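Local structure of alpha-1,4-endofucoidanase (Mariniflexile fucanivorans, 6DLH) at residues 74-78 against 405-409; 45-51 against 78-84; 67-72 against 394-398; 341-347 against 377-383. The protein hydrolyses internal alpha-1,4 linkages of fucoidan as a retaining, endo-acting enzyme of glycoside hydrolase family 107, this chain holding the catalytic domain followed by three Ig-like domains. One frame throughout, in Å; residues are numbered along the deposited sequence.

How the contacts relate
Contacts 2 and 4 lie in the core of the catalytic domain, each pairing two parallel strands of its central sheet. Strands 46-49 and 377-379 are neighbours there, and Tyr80 OH meets Thr379 OG1 at 2.6 Å where the two contacts join. Their chemistry is mainly backbone hydrogen bonding. Contacts 1 and 3 instead attach the helix of the first crossover and the loop after it to the chain near residues 394-409, through side chains gripping main-chain groups: a carboxylate in contact 1, an amide in contact 3. Contact 1 is largely buried and shares Val78 and the calcium with contact 2; contact 3 is only partly buried. Phe405 of contact 1 packs against contacts 2 and 4.

Contact 1. Residues 74-78 against 405-409; sequences DIRTV and FELTD. With CA (calcium ion), chain H.
A calcium-binding loop is fastened here to one turn of helix 399-415. Thr77 O binds the calcium at 2.4 Å; both carboxylate oxygens of Asp79 and four waters complete the seven ligand atoms. The loop 74-78 is irregular, extended at Ile75 (phi/psi -92/105) and Val78 (-65/148) but curled at Arg76 and Thr77 (psi -16 and -8), which brings two successive amides round to one carboxylate, that of Asp409 (chi1 t), whose CA lies 5.9 Å from Thr77 CA. Arg76 N donates to Asp409 OD2 at 2.9 Å, nearly straight; Thr77 N reaches Asp409 OD1 at 2.7 Å, and Thr77 OG1 (chi1 p) donates to Asp409 OD1 at a very short 2.5 Å. The carboxylate thus fixes the peptide just before the metal-binding carbonyl. At the outer end, water 1 links Asp74 N (2.9 Å) to Glu406 OE2 (3.1 Å), while Asp74 OD2 and Glu406 OE1, both negative, stand 3.7 Å apart. Ile75 (m, t) sets CD1 3.9 Å from Phe405 CB. Beyond, Phe405 packs on Leu46 and Met48 of strand 46-49, Arg76 NH1 bonds to Val447 O, and Thr408 faces helix 361-372.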
# COMPACT_ATOMS: atom_id res chain seq x y z
N ASP A 74 -11.99 -16.44 4.44
CA ASP A 74 -12.71 -17.62 3.98
C ASP A 74 -12.25 -18.06 2.59
O ASP A 74 -12.70 -19.09 2.09
CB ASP A 74 -14.22 -17.40 4.07
CG ASP A 74 -15.02 -18.69 4.09
OD1 ASP A 74 -14.49 -19.71 4.55
OD2 ASP A 74 -16.18 -18.66 3.63
N ILE A 75 -11.33 -17.30 1.96
CA ILE A 75 -10.81 -17.67 0.65
C ILE A 75 -9.56 -18.52 0.80
O ILE A 75 -8.48 -18.01 1.09
CB ILE A 75 -10.57 -16.43 -0.24
CG1 ILE A 75 -11.81 -15.52 -0.27
CG2 ILE A 75 -10.16 -16.88 -1.63
CD1 ILE A 75 -11.61 -14.22 -1.04
N ARG A 76 -9.69 -19.83 0.56
CA ARG A 76 -8.65 -20.76 0.97
C ARG A 76 -7.72 -21.14 -0.18
O ARG A 76 -6.64 -21.67 0.09
CB ARG A 76 -9.29 -21.99 1.63
CG ARG A 76 -10.16 -21.65 2.83
CD ARG A 76 -9.30 -21.45 4.06
NE ARG A 76 -8.76 -20.12 4.27
CZ ARG A 76 -7.62 -19.85 4.91
NH1 ARG A 76 -6.74 -20.80 5.16
NH2 ARG A 76 -7.37 -18.61 5.27
N THR A 77 -8.13 -20.88 -1.44
CA THR A 77 -7.38 -21.35 -2.60
C THR A 77 -6.55 -20.25 -3.24
O THR A 77 -5.74 -20.53 -4.13
CB THR A 77 -8.24 -22.05 -3.66
OG1 THR A 77 -9.23 -21.15 -4.15
CG2 THR A 77 -8.89 -23.32 -3.14
N VAL A 78 -6.73 -19.01 -2.79
CA VAL A 78 -5.94 -17.90 -3.30
C VAL A 78 -4.47 -18.10 -2.90
O VAL A 78 -4.18 -18.64 -1.84
CB VAL A 78 -6.50 -16.55 -2.83
CG1 VAL A 78 -6.57 -16.44 -1.30
CG2 VAL A 78 -5.74 -15.38 -3.43
N PHE A 405 -15.12 -14.12 -5.91
CA PHE A 405 -13.96 -14.84 -5.39
C PHE A 405 -14.38 -16.02 -4.51
O PHE A 405 -13.75 -17.07 -4.56
CB PHE A 405 -12.98 -13.87 -4.72
CG PHE A 405 -11.71 -13.68 -5.50
CD1 PHE A 405 -11.65 -12.80 -6.56
CD2 PHE A 405 -10.58 -14.44 -5.21
CE1 PHE A 405 -10.48 -12.66 -7.31
CE2 PHE A 405 -9.42 -14.31 -5.96
CZ PHE A 405 -9.37 -13.41 -7.00
N GLU A 406 -15.45 -15.84 -3.73
CA GLU A 406 -15.96 -16.91 -2.88
C GLU A 406 -16.53 -18.05 -3.73
O GLU A 406 -16.26 -19.22 -3.46
CB GLU A 406 -16.96 -16.38 -1.86
CG GLU A 406 -16.32 -15.62 -0.71
CD GLU A 406 -15.58 -16.43 0.33
OE1 GLU A 406 -15.45 -17.66 0.15
OE2 GLU A 406 -15.13 -15.84 1.33
N LEU A 407 -17.35 -17.71 -4.74
CA LEU A 407 -17.88 -18.73 -5.64
C LEU A 407 -16.73 -19.48 -6.31
O LEU A 407 -16.74 -20.70 -6.35
CB LEU A 407 -18.82 -18.08 -6.67
CG LEU A 407 -20.11 -17.49 -6.10
CD1 LEU A 407 -20.86 -16.67 -7.14
CD2 LEU A 407 -21.01 -18.59 -5.52
N THR A 408 -15.74 -18.74 -6.81
CA THR A 408 -14.53 -19.31 -7.37
C THR A 408 -13.86 -20.27 -6.37
O THR A 408 -13.42 -21.35 -6.76
CB THR A 408 -13.55 -18.21 -7.81
OG1 THR A 408 -14.21 -17.40 -8.79
CG2 THR A 408 -12.26 -18.75 -8.38
N ASP A 409 -13.77 -19.85 -5.10
CA ASP A 409 -13.07 -20.63 -4.09
C ASP A 409 -13.77 -21.98 -3.92
O ASP A 409 -13.10 -23.01 -3.90
CB ASP A 409 -12.92 -19.86 -2.77
CG ASP A 409 -11.85 -20.41 -1.83
OD1 ASP A 409 -10.69 -20.51 -2.25
OD2 ASP A 409 -12.19 -20.69 -0.67
CA CA H . -4.18 -22.10 -5.06
O HOH W 1 -13.89 -14.33 3.80
O HOH W 2 -5.41 -21.98 -7.17
O HOH W 3 -5.90 -24.04 -5.18
O HOH W 4 -3.80 -23.09 -2.95
O HOH W 5 -2.72 -23.40 -6.26

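Contact 2. Residues 45-51 against 78-84; sequences ALGMLWL and VDYVQLP. With CA (calcium ion), chain H.
Strands 46-49 and 80-84 run parallel, axes 4.4 Å apart at closest and crossing at -32°, with Gly47 opposite Tyr80, Met48 opposite Val81 and Leu49 opposite Gln82 (CA-CA 4.6 to 4.7 Å). The bonds alternate: Met48 N to Tyr80 O 3.0 Å, Gln82 N to Met48 O 2.8 Å, Trp50 N to Gln82 O 3.0 Å. At the start, Asp79 leaves the extended conformation (psi -34), so Leu46 O receives Asp79 N at 2.8 Å and, weakly, Tyr80 N at 3.3 Å. Asp79 OD2 accepts Leu46 N at 2.8 Å and also binds the calcium; Asp79 OD1 and OD2 both lie 2.4 Å from the metal, and Gln426 bonds to OD1. With helix 66-71 between them, the strands form the chain's first beta-alpha-beta crossover, in the middle of the catalytic domain's sheet, in keeping with the (beta/alpha)-barrel plan of the related GH29 fucosidases. The other backbone donors of 46-49 face the 377-383 side, Gly47 N to Ile378 O and Leu49 N to Thr382 OG1; on the other side Asp79 and Val81 pair by backbone with Arg143 and Glu145. Tyr80 (chi1 p) folds its ring over Gly47, CA 3.6 Å from the centroid in a CH-pi contact; a CB there would clash. Tyr80 OH bonds to Thr379, Gln82 NE2 to Glu145, Trp50 NE1 to Leu395 O. On the Met48-Val81 face, Met48 CG packs 3.7 Å from Val78 CG2.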
# COMPACT_ATOMS: atom_id res chain seq x y z
N ALA A 45 -1.97 -20.84 -10.17
CA ALA A 45 -1.97 -19.87 -9.07
C ALA A 45 -3.01 -18.78 -9.30
O ALA A 45 -3.16 -18.27 -10.40
CB ALA A 45 -0.59 -19.26 -8.91
N LEU A 46 -3.70 -18.41 -8.20
CA LEU A 46 -4.75 -17.41 -8.20
C LEU A 46 -4.29 -16.21 -7.38
O LEU A 46 -3.99 -16.35 -6.19
CB LEU A 46 -6.01 -18.04 -7.61
CG LEU A 46 -7.18 -17.09 -7.36
CD1 LEU A 46 -7.67 -16.48 -8.68
CD2 LEU A 46 -8.33 -17.82 -6.68
N GLY A 47 -4.27 -15.03 -8.01
CA GLY A 47 -3.79 -13.82 -7.34
C GLY A 47 -4.85 -12.72 -7.26
O GLY A 47 -5.84 -12.75 -7.98
N MET A 48 -4.61 -11.75 -6.37
CA MET A 48 -5.49 -10.61 -6.19
C MET A 48 -4.64 -9.34 -6.23
O MET A 48 -3.41 -9.43 -6.29
CB MET A 48 -6.23 -10.69 -4.85
CG MET A 48 -6.89 -12.04 -4.60
SD MET A 48 -7.81 -12.12 -3.04
CE MET A 48 -9.33 -11.27 -3.45
N LEU A 49 -5.29 -8.17 -6.20
CA LEU A 49 -4.58 -6.91 -6.29
C LEU A 49 -5.05 -5.98 -5.18
O LEU A 49 -6.25 -5.76 -5.03
CB LEU A 49 -4.83 -6.27 -7.67
CG LEU A 49 -4.19 -4.89 -7.85
CD1 LEU A 49 -2.67 -4.99 -7.81
CD2 LEU A 49 -4.64 -4.22 -9.14
N TRP A 50 -4.08 -5.41 -4.45
CA TRP A 50 -4.36 -4.45 -3.39
C TRP A 50 -3.55 -3.18 -3.62
O TRP A 50 -2.33 -3.16 -3.43
CB TRP A 50 -4.09 -5.09 -2.02
CG TRP A 50 -4.62 -4.33 -0.85
CD1 TRP A 50 -5.88 -4.39 -0.32
CD2 TRP A 50 -3.89 -3.42 -0.01
NE1 TRP A 50 -5.98 -3.58 0.77
CE2 TRP A 50 -4.78 -2.96 0.98
CE3 TRP A 50 -2.57 -2.93 -0.02
CZ2 TRP A 50 -4.39 -2.06 1.97
CZ3 TRP A 50 -2.19 -2.04 0.96
CH2 TRP A 50 -3.09 -1.61 1.94
N LEU A 51 -4.24 -2.13 -4.09
CA LEU A 51 -3.54 -0.96 -4.60
C LEU A 51 -4.23 0.31 -4.12
O LEU A 51 -5.24 0.74 -4.67
CB LEU A 51 -3.46 -1.06 -6.13
CG LEU A 51 -2.79 0.10 -6.87
CD1 LEU A 51 -1.36 0.30 -6.39
CD2 LEU A 51 -2.81 -0.13 -8.38
N VAL A 78 -6.73 -19.01 -2.79
CA VAL A 78 -5.94 -17.90 -3.30
C VAL A 78 -4.47 -18.10 -2.90
O VAL A 78 -4.18 -18.64 -1.84
CB VAL A 78 -6.50 -16.55 -2.83
CG1 VAL A 78 -6.57 -16.44 -1.30
CG2 VAL A 78 -5.74 -15.38 -3.43
N ASP A 79 -3.56 -17.63 -3.76
CA ASP A 79 -2.15 -17.99 -3.66
C ASP A 79 -1.30 -16.76 -3.36
O ASP A 79 -0.30 -16.85 -2.64
CB ASP A 79 -1.70 -18.75 -4.91
CG ASP A 79 -2.44 -20.06 -5.09
OD1 ASP A 79 -2.28 -20.96 -4.23
OD2 ASP A 79 -3.18 -20.19 -6.09
N TYR A 80 -1.69 -15.60 -3.90
CA TYR A 80 -0.82 -14.43 -3.80
C TYR A 80 -1.62 -13.14 -4.00
O TYR A 80 -2.75 -13.16 -4.49
CB TYR A 80 0.36 -14.55 -4.76
CG TYR A 80 0.03 -14.43 -6.23
CD1 TYR A 80 -0.47 -15.51 -6.96
CD2 TYR A 80 0.22 -13.23 -6.90
CE1 TYR A 80 -0.77 -15.39 -8.31
CE2 TYR A 80 -0.06 -13.10 -8.25
CZ TYR A 80 -0.57 -14.18 -8.96
OH TYR A 80 -0.87 -14.03 -10.28
N VAL A 81 -1.00 -12.02 -3.60
CA VAL A 81 -1.55 -10.68 -3.76
C VAL A 81 -0.46 -9.79 -4.36
O VAL A 81 0.70 -9.85 -3.94
CB VAL A 81 -2.03 -10.13 -2.41
CG1 VAL A 81 -2.53 -8.69 -2.52
CG2 VAL A 81 -3.09 -11.01 -1.76
N GLN A 82 -0.85 -8.95 -5.33
CA GLN A 82 0.01 -7.94 -5.91
C GLN A 82 -0.09 -6.64 -5.11
O GLN A 82 -1.19 -6.18 -4.81
CB GLN A 82 -0.32 -7.70 -7.39
CG GLN A 82 0.54 -6.62 -8.04
CD GLN A 82 0.24 -6.36 -9.50
OE1 GLN A 82 0.05 -5.21 -9.91
NE2 GLN A 82 0.19 -7.41 -10.30
N LEU A 83 1.08 -6.08 -4.77
CA LEU A 83 1.21 -4.84 -4.03
C LEU A 83 2.00 -3.84 -4.87
O LEU A 83 2.85 -4.23 -5.66
CB LEU A 83 1.98 -5.11 -2.73
CG LEU A 83 1.38 -6.13 -1.77
CD1 LEU A 83 2.41 -6.53 -0.73
CD2 LEU A 83 0.12 -5.58 -1.11
N PRO A 84 1.78 -2.52 -4.70
CA PRO A 84 2.66 -1.54 -5.34
C PRO A 84 3.99 -1.56 -4.60
O PRO A 84 4.02 -1.84 -3.40
CB PRO A 84 1.95 -0.22 -5.05
CG PRO A 84 1.17 -0.48 -3.78
CD PRO A 84 0.71 -1.91 -3.90
CA CA H . -4.18 -22.10 -5.06
O HOH W 2 -5.41 -21.98 -7.17
O HOH W 3 -5.90 -24.04 -5.18
O HOH W 4 -3.80 -23.09 -2.95
O HOH W 5 -2.72 -23.40 -6.26

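Contact 3. Residues 67-72 against 394-398; sequences DFLTQI and VLTLQ
Leu397, Gln71 and Thr396 carry this contact between the last turn of helix 66-71 and the corner that the chain turns at Thr396, just after strand 394-395. Gln71 (chi1 and chi2 t) stretches from the helix and pairs its amide with one residue's main chain: Leu397 N donates to Gln71 OE1 at 2.8 Å, and Gln71 NE2 donates to Leu397 O at 3.2 Å. Leu397 (m, t) meanwhile points its side chain at the helix, with CD1 3.7 Å from Ile72 CG2 and CD2 3.7 Å from Phe68 CE1, near the plane of that ring. Thr396, whose CA comes within 4.8 Å of Phe68 CA, lays CG2 3.9 Å from Asp67 CB. Just before it, Leu395 centres an inverse gamma turn, and water 6 bridges Phe68 N (2.8 Å) and Leu395 O (3.1 Å). Met48 of strand 46-49 packs on Phe68, Ile72 and Leu397. The two-point hydrogen bond from the Gln71 amide to the NH and CO of Leu397 ties the helix of the first beta-alpha-beta crossover to the chain just before helix 399-415.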
# COMPACT_ATOMS: atom_id res chain seq x y z
N ASP A 67 -7.20 -5.33 7.36
CA ASP A 67 -8.64 -5.38 7.18
C ASP A 67 -8.99 -6.21 5.94
O ASP A 67 -9.91 -7.02 5.98
CB ASP A 67 -9.24 -3.97 7.12
CG ASP A 67 -9.29 -3.27 8.47
OD1 ASP A 67 -9.08 -3.96 9.49
OD2 ASP A 67 -9.55 -2.05 8.50
N PHE A 68 -8.23 -6.00 4.86
CA PHE A 68 -8.41 -6.78 3.64
C PHE A 68 -8.26 -8.26 3.97
O PHE A 68 -9.11 -9.07 3.63
CB PHE A 68 -7.47 -6.29 2.53
CG PHE A 68 -7.37 -7.17 1.31
CD1 PHE A 68 -8.36 -7.16 0.34
CD2 PHE A 68 -6.28 -8.00 1.12
CE1 PHE A 68 -8.26 -7.96 -0.80
CE2 PHE A 68 -6.17 -8.79 -0.02
CZ PHE A 68 -7.16 -8.77 -0.98
N LEU A 69 -7.18 -8.60 4.68
CA LEU A 69 -6.89 -10.00 4.95
C LEU A 69 -7.97 -10.62 5.83
O LEU A 69 -8.30 -11.80 5.64
CB LEU A 69 -5.48 -10.14 5.54
CG LEU A 69 -4.33 -9.84 4.58
CD1 LEU A 69 -2.98 -10.11 5.23
CD2 LEU A 69 -4.47 -10.62 3.28
N THR A 70 -8.54 -9.84 6.76
CA THR A 70 -9.66 -10.31 7.57
C THR A 70 -10.84 -10.66 6.66
O THR A 70 -11.43 -11.72 6.80
CB THR A 70 -10.09 -9.28 8.63
OG1 THR A 70 -9.03 -9.24 9.57
CG2 THR A 70 -11.39 -9.63 9.33
N GLN A 71 -11.15 -9.76 5.73
CA GLN A 71 -12.27 -9.92 4.82
C GLN A 71 -12.14 -11.19 3.98
O GLN A 71 -13.16 -11.78 3.63
CB GLN A 71 -12.43 -8.68 3.93
CG GLN A 71 -13.73 -8.65 3.14
CD GLN A 71 -13.71 -7.59 2.07
OE1 GLN A 71 -12.66 -7.28 1.51
NE2 GLN A 71 -14.87 -7.02 1.79
N ILE A 72 -10.91 -11.62 3.67
CA ILE A 72 -10.75 -12.72 2.73
C ILE A 72 -10.35 -14.01 3.45
O ILE A 72 -9.84 -14.95 2.82
CB ILE A 72 -9.79 -12.35 1.57
CG1 ILE A 72 -8.36 -12.10 2.05
CG2 ILE A 72 -10.34 -11.18 0.76
CD1 ILE A 72 -7.31 -12.35 0.99
N VAL A 394 -11.39 3.15 1.78
CA VAL A 394 -11.92 1.89 2.26
C VAL A 394 -11.19 0.79 1.50
O VAL A 394 -11.50 0.51 0.35
CB VAL A 394 -13.45 1.82 2.09
CG1 VAL A 394 -14.05 0.53 2.64
CG2 VAL A 394 -14.14 3.04 2.69
N LEU A 395 -10.17 0.21 2.14
CA LEU A 395 -9.21 -0.63 1.44
C LEU A 395 -9.58 -2.10 1.61
O LEU A 395 -8.73 -2.93 1.89
CB LEU A 395 -7.80 -0.30 1.94
CG LEU A 395 -7.35 1.15 1.75
CD1 LEU A 395 -5.95 1.34 2.32
CD2 LEU A 395 -7.35 1.53 0.28
N THR A 396 -10.88 -2.39 1.44
CA THR A 396 -11.39 -3.75 1.40
C THR A 396 -12.16 -3.92 0.09
O THR A 396 -12.45 -2.93 -0.57
CB THR A 396 -12.23 -4.05 2.65
OG1 THR A 396 -13.26 -3.06 2.72
CG2 THR A 396 -11.41 -4.05 3.93
N LEU A 397 -12.49 -5.18 -0.26
CA LEU A 397 -13.10 -5.52 -1.53
C LEU A 397 -14.51 -4.94 -1.61
O LEU A 397 -15.24 -4.92 -0.62
CB LEU A 397 -13.19 -7.04 -1.70
CG LEU A 397 -11.88 -7.81 -1.86
CD1 LEU A 397 -12.15 -9.31 -1.89
CD2 LEU A 397 -11.12 -7.39 -3.11
N GLN A 398 -14.87 -4.49 -2.82
CA GLN A 398 -16.27 -4.38 -3.22
C GLN A 398 -16.97 -5.70 -2.89
O GLN A 398 -16.46 -6.78 -3.18
CB GLN A 398 -16.37 -4.12 -4.72
CG GLN A 398 -16.03 -2.69 -5.11
CD GLN A 398 -17.14 -1.72 -4.76
OE1 GLN A 398 -18.17 -2.09 -4.21
NE2 GLN A 398 -16.92 -0.45 -5.10
O HOH W 6 -7.07 -3.52 4.41

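Contact 4. Residues 341-347 against 377-383; sequences HFFPKQS and GITWGTP
Both segments run in the same direction, as strand at 341-342 and 377-379 and as loop beyond, their end-to-end lines 19° apart. His341 lies opposite Gly377 and Phe342 opposite Ile378 as parallel bridges (CA-CA 4.7 and 4.8 Å), with Phe342 N bonded to Gly377 O at 2.9 Å and Thr379 N to Phe342 O at 3.0 Å. Past a break at Phe343 and Pro344, pairing resumes round Lys345 and Gly381: Gly381 N donates to Pro344 O at 2.8 Å and Gln346 N to Gly381 O at 3.0 Å, before the chain bends at Gln346 (psi -34). Water 7 accepts from Ser347 N at 3.0 Å and lies 2.8 Å from Gly381 O, one of several acceptors within its reach. Among the side chains, His341 NE2 donates to Thr379 OG1 at 2.8 Å, while His341 ND1 bonds to Thr291 O and Thr379 OG1 also meets Tyr80 and Glu145. Pro344 CG sits over the six-membered ring of Trp380, 3.5 Å from its centroid, a CH-pi contact. Gln346 OE1, with no polar partner in the model, lies 3.5 Å from Pro383 CD; its NE2 bonds to Gln404. Strands 341-342 and 377-379 form a beta-alpha-beta unit through helix 361-372, where Thr368 accepts Trp380 NE1. Phe342 packs on helix 307-321; strand 377-379 borders strand 46-49.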
# COMPACT_ATOMS: atom_id res chain seq x y z
N HIS A 341 0.73 -16.22 -17.83
CA HIS A 341 0.07 -15.50 -16.75
C HIS A 341 -0.76 -14.35 -17.31
O HIS A 341 -0.38 -13.72 -18.29
CB HIS A 341 1.11 -15.05 -15.71
CG HIS A 341 0.66 -13.90 -14.86
ND1 HIS A 341 0.79 -12.58 -15.27
CD2 HIS A 341 0.07 -13.87 -13.65
CE1 HIS A 341 0.31 -11.79 -14.33
NE2 HIS A 341 -0.12 -12.55 -13.33
N PHE A 342 -1.89 -14.08 -16.66
CA PHE A 342 -2.87 -13.12 -17.14
C PHE A 342 -3.10 -12.07 -16.04
O PHE A 342 -3.15 -12.44 -14.87
CB PHE A 342 -4.14 -13.88 -17.55
CG PHE A 342 -5.23 -13.09 -18.24
CD1 PHE A 342 -4.95 -11.97 -19.00
CD2 PHE A 342 -6.55 -13.51 -18.15
CE1 PHE A 342 -5.97 -11.27 -19.64
CE2 PHE A 342 -7.57 -12.82 -18.79
CZ PHE A 342 -7.28 -11.70 -19.54
N PHE A 343 -3.22 -10.79 -16.44
CA PHE A 343 -3.51 -9.69 -15.53
C PHE A 343 -4.82 -8.99 -15.91
O PHE A 343 -4.82 -7.82 -16.28
CB PHE A 343 -2.35 -8.69 -15.48
CG PHE A 343 -2.37 -7.71 -14.33
CD1 PHE A 343 -3.32 -7.80 -13.31
CD2 PHE A 343 -1.42 -6.70 -14.24
CE1 PHE A 343 -3.32 -6.91 -12.25
CE2 PHE A 343 -1.41 -5.82 -13.17
CZ PHE A 343 -2.36 -5.91 -12.18
N PRO A 344 -5.99 -9.66 -15.76
CA PRO A 344 -7.27 -9.05 -16.12
C PRO A 344 -7.81 -8.12 -15.04
O PRO A 344 -7.28 -8.08 -13.92
CB PRO A 344 -8.18 -10.29 -16.24
CG PRO A 344 -7.64 -11.24 -15.19
CD PRO A 344 -6.13 -11.02 -15.21
N LYS A 345 -8.87 -7.37 -15.37
CA LYS A 345 -9.60 -6.54 -14.42
C LYS A 345 -10.95 -7.19 -14.13
O LYS A 345 -11.62 -7.65 -15.04
CB LYS A 345 -9.99 -5.18 -15.01
CG LYS A 345 -9.00 -4.51 -15.94
CD LYS A 345 -9.59 -3.27 -16.57
CE LYS A 345 -8.95 -2.95 -17.90
NZ LYS A 345 -9.23 -1.56 -18.32
N GLN A 346 -11.36 -7.13 -12.86
CA GLN A 346 -12.62 -7.73 -12.43
C GLN A 346 -13.78 -6.76 -12.62
O GLN A 346 -14.89 -7.19 -12.93
CB GLN A 346 -12.50 -8.19 -10.97
CG GLN A 346 -13.74 -8.90 -10.44
CD GLN A 346 -13.47 -9.52 -9.09
OE1 GLN A 346 -12.47 -9.22 -8.43
NE2 GLN A 346 -14.36 -10.41 -8.68
N SER A 347 -13.53 -5.45 -12.43
CA SER A 347 -14.54 -4.42 -12.61
C SER A 347 -14.55 -3.96 -14.06
O SER A 347 -13.64 -4.28 -14.82
CB SER A 347 -14.28 -3.23 -11.72
OG SER A 347 -13.45 -2.28 -12.39
N GLY A 377 -1.37 -18.85 -14.48
CA GLY A 377 -1.69 -18.07 -13.30
C GLY A 377 -2.43 -16.79 -13.67
O GLY A 377 -2.30 -16.31 -14.80
N ILE A 378 -3.21 -16.27 -12.72
CA ILE A 378 -3.99 -15.06 -12.93
C ILE A 378 -3.87 -14.16 -11.71
O ILE A 378 -4.21 -14.57 -10.59
CB ILE A 378 -5.46 -15.38 -13.25
CG1 ILE A 378 -5.61 -16.22 -14.52
CG2 ILE A 378 -6.26 -14.08 -13.34
CD1 ILE A 378 -7.02 -16.70 -14.79
N THR A 379 -3.37 -12.93 -11.93
CA THR A 379 -3.55 -11.86 -10.97
C THR A 379 -4.84 -11.13 -11.33
O THR A 379 -4.86 -10.35 -12.27
CB THR A 379 -2.41 -10.83 -11.04
OG1 THR A 379 -1.16 -11.51 -10.95
CG2 THR A 379 -2.50 -9.80 -9.93
N TRP A 380 -5.92 -11.38 -10.58
CA TRP A 380 -7.12 -10.60 -10.81
C TRP A 380 -6.88 -9.19 -10.30
O TRP A 380 -6.40 -9.00 -9.19
CB TRP A 380 -8.35 -11.24 -10.16
CG TRP A 380 -8.98 -12.26 -11.05
CD1 TRP A 380 -8.89 -13.62 -10.93
CD2 TRP A 380 -9.75 -12.01 -12.23
NE1 TRP A 380 -9.59 -14.23 -11.94
CE2 TRP A 380 -10.12 -13.26 -12.76
CE3 TRP A 380 -10.18 -10.84 -12.88
CZ2 TRP A 380 -10.91 -13.37 -13.90
CZ3 TRP A 380 -10.96 -10.95 -14.01
CH2 TRP A 380 -11.31 -12.20 -14.51
N GLY A 381 -7.22 -8.21 -11.15
CA GLY A 381 -7.39 -6.85 -10.68
C GLY A 381 -8.68 -6.76 -9.88
O GLY A 381 -9.74 -6.51 -10.46
N THR A 382 -8.57 -6.98 -8.56
CA THR A 382 -9.68 -7.03 -7.63
C THR A 382 -9.96 -5.63 -7.10
O THR A 382 -9.08 -5.01 -6.53
CB THR A 382 -9.37 -7.98 -6.46
OG1 THR A 382 -8.13 -7.59 -5.86
CG2 THR A 382 -9.30 -9.43 -6.89
N PRO A 383 -11.20 -5.10 -7.23
CA PRO A 383 -11.51 -3.73 -6.82
C PRO A 383 -11.77 -3.54 -5.32
O PRO A 383 -12.54 -4.28 -4.70
CB PRO A 383 -12.80 -3.43 -7.59
CG PRO A 383 -13.50 -4.77 -7.70
CD PRO A 383 -12.37 -5.79 -7.81
O HOH W 7 -11.22 -4.22 -10.94